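Local structure of ubiquitin-conjugating enzyme (Plasmodium falciparum 3D7, 2H2Y) at residues 22-25 and 26-30. The protein is probably a ubiquitin-conjugating (E2) enzyme that passes ubiquitin on to target proteins, represented here by its UBC-fold domain. Residues are numbered along the deposited sequence; the frame is centred on the assembly and turned at random.
Sequences NYRI and QKELN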
loop_
_atom_site.group_PDB
_atom_site.type_symbol
_atom_site.label_atom_id
_atom_site.label_comp_id
_atom_site.label_asym_id
_atom_site.label_seq_id
_atom_site.Cartn_x
_atom_site.Cartn_y
_atom_site.Cartn_z
ATOM N N ASN A 22 -11.569 -8.597 -7.893
ATOM C CA ASN A 22 -10.707 -9.407 -7.044
ATOM C C ASN A 22 -9.533 -9.962 -7.840
ATOM O O ASN A 22 -8.407 -10.012 -7.347
ATOM C CB ASN A 22 -11.509 -10.542 -6.411
ATOM C CG ASN A 22 -12.264 -10.095 -5.166
ATOM O OD1 ASN A 22 -13.143 -10.801 -4.661
ATOM N ND2 ASN A 22 -11.911 -8.921 -4.658
ATOM N N TYR A 23 -9.799 -10.364 -9.079
ATOM C CA TYR A 23 -8.763 -10.896 -9.951
ATOM C C TYR A 23 -7.587 -9.929 -10.001
ATOM O O TYR A 23 -6.462 -10.282 -9.653
ATOM C CB TYR A 23 -9.328 -11.120 -11.351
ATOM C CG TYR A 23 -8.307 -11.576 -12.378
ATOM C CD1 TYR A 23 -7.433 -10.665 -12.974
ATOM C CD2 TYR A 23 -8.223 -12.918 -12.763
ATOM C CE1 TYR A 23 -6.507 -11.069 -13.924
ATOM C CE2 TYR A 23 -7.297 -13.337 -13.717
ATOM C CZ TYR A 23 -6.442 -12.404 -14.291
ATOM O OH TYR A 23 -5.513 -12.802 -15.226
ATOM N N ARG A 24 -7.853 -8.704 -10.436
ATOM C CA ARG A 24 -6.814 -7.687 -10.511
ATOM C C ARG A 24 -6.154 -7.466 -9.146
ATOM O O ARG A 24 -4.944 -7.284 -9.060
ATOM C CB ARG A 24 -7.408 -6.378 -11.028
ATOM C CG ARG A 24 -6.483 -5.185 -10.943
ATOM C CD ARG A 24 -5.133 -5.495 -11.535
ATOM N NE ARG A 24 -4.264 -4.326 -11.487
ATOM C CZ ARG A 24 -4.469 -3.222 -12.194
ATOM N NH1 ARG A 24 -5.518 -3.137 -13.003
ATOM N NH2 ARG A 24 -3.620 -2.207 -12.094
ATOM N N ILE A 25 -6.951 -7.481 -8.080
ATOM C CA ILE A 25 -6.415 -7.292 -6.741
ATOM C C ILE A 25 -5.452 -8.425 -6.419
ATOM O O ILE A 25 -4.359 -8.204 -5.893
ATOM C CB ILE A 25 -7.552 -7.243 -5.686
ATOM C CG1 ILE A 25 -8.234 -5.878 -5.741
ATOM C CG2 ILE A 25 -7.006 -7.479 -4.280
ATOM C CD1 ILE A 25 -9.507 -5.809 -4.948
ATOM N N GLN A 26 -5.858 -9.646 -6.734
ATOM C CA GLN A 26 -5.005 -10.799 -6.483
ATOM C C GLN A 26 -3.713 -10.666 -7.280
ATOM O O GLN A 26 -2.629 -10.951 -6.774
ATOM C CB GLN A 26 -5.726 -12.084 -6.872
ATOM C CG GLN A 26 -4.826 -13.293 -6.950
ATOM C CD GLN A 26 -5.606 -14.547 -7.218
ATOM O OE1 GLN A 26 -6.045 -15.220 -6.297
ATOM N NE2 GLN A 26 -5.811 -14.856 -8.491
ATOM N N LYS A 27 -3.828 -10.220 -8.527
ATOM C CA LYS A 27 -2.645 -10.058 -9.355
ATOM C C LYS A 27 -1.732 -9.027 -8.705
ATOM O O LYS A 27 -0.509 -9.178 -8.707
ATOM C CB LYS A 27 -3.033 -9.625 -10.769
ATOM C CG LYS A 27 -1.971 -9.957 -11.811
ATOM C CD LYS A 27 -2.560 -10.046 -13.212
ATOM C CE LYS A 27 -2.812 -8.677 -13.811
ATOM N NZ LYS A 27 -1.529 -7.947 -14.023
ATOM N N GLU A 28 -2.334 -7.990 -8.123
ATOM C CA GLU A 28 -1.576 -6.939 -7.450
ATOM C C GLU A 28 -0.901 -7.436 -6.179
ATOM O O GLU A 28 0.183 -6.962 -5.824
ATOM C CB GLU A 28 -2.486 -5.762 -7.117
ATOM C CG GLU A 28 -2.940 -4.993 -8.337
ATOM C CD GLU A 28 -1.840 -4.147 -8.942
ATOM O OE1 GLU A 28 -2.033 -3.652 -10.074
ATOM O OE2 GLU A 28 -0.792 -3.967 -8.287
ATOM N N LEU A 29 -1.537 -8.383 -5.492
ATOM C CA LEU A 29 -0.963 -8.935 -4.268
ATOM C C LEU A 29 0.323 -9.693 -4.602
ATOM O O LEU A 29 1.375 -9.435 -4.004
ATOM C CB LEU A 29 -1.959 -9.874 -3.578
ATOM C CG LEU A 29 -1.473 -10.589 -2.305
ATOM C CD1 LEU A 29 -1.162 -9.584 -1.205
ATOM C CD2 LEU A 29 -2.545 -11.556 -1.837
ATOM N N ASN A 30 0.233 -10.616 -5.566
ATOM C CA ASN A 30 1.385 -11.416 -5.996
ATOM C C ASN A 30 2.559 -10.544 -6.397
ATOM O O ASN A 30 3.706 -10.839 -6.051
ATOM C CB ASN A 30 1.016 -12.328 -7.166
ATOM C CG ASN A 30 0.097 -13.443 -6.752
ATOM O OD1 ASN A 30 0.305 -14.073 -5.711
ATOM N ND2 ASN A 30 -0.925 -13.706 -7.560
#
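R24 and E28, one helical turn apart, are joined by a side-on salt bridge in which two nitrogens of the guanidinium converge on a single carboxylate oxygen. NE of R24 lies 2.7 Å from OE1 of E28 and meets its anti lone pair. NH2 of R24 reaches the same OE1 of E28 at 2.9 Å. This second bond follows a more bent path, with an N-H...O angle of 138°. OE1 sits at the guanidinium edge, almost in its plane, although the carboxylate as a whole is turned 33° against that plane. R24 gets there by bending at its second torsion (chi2 50°), which folds the chain along the helix toward E28. Both groups have further partners: NH2 of R24 also bonds the carbonyl of P115, and OE2 of E28 takes the backbone N-H of I119, so the pair is tied to the start of helix 119-130 through E28 and to the residues leading into it through R24.

Along the backbone, i to i+4 bonds run from N22 to Q26 through I25 to L29, the last with N of L29 2.9 Å from O of I25. On another flank, CE1 of Y23 rests loosely against CD of K27 at 4.1 Å.

The side chains of I25, E28 and L29 touch W52 of strand 51-57, and L29 also touches I42 and V44 of strand 40-44. This is an i/i+4 Arg-Glu salt bridge on the amphipathic N-terminal helix of the UBC fold, packed against the antiparallel sheet.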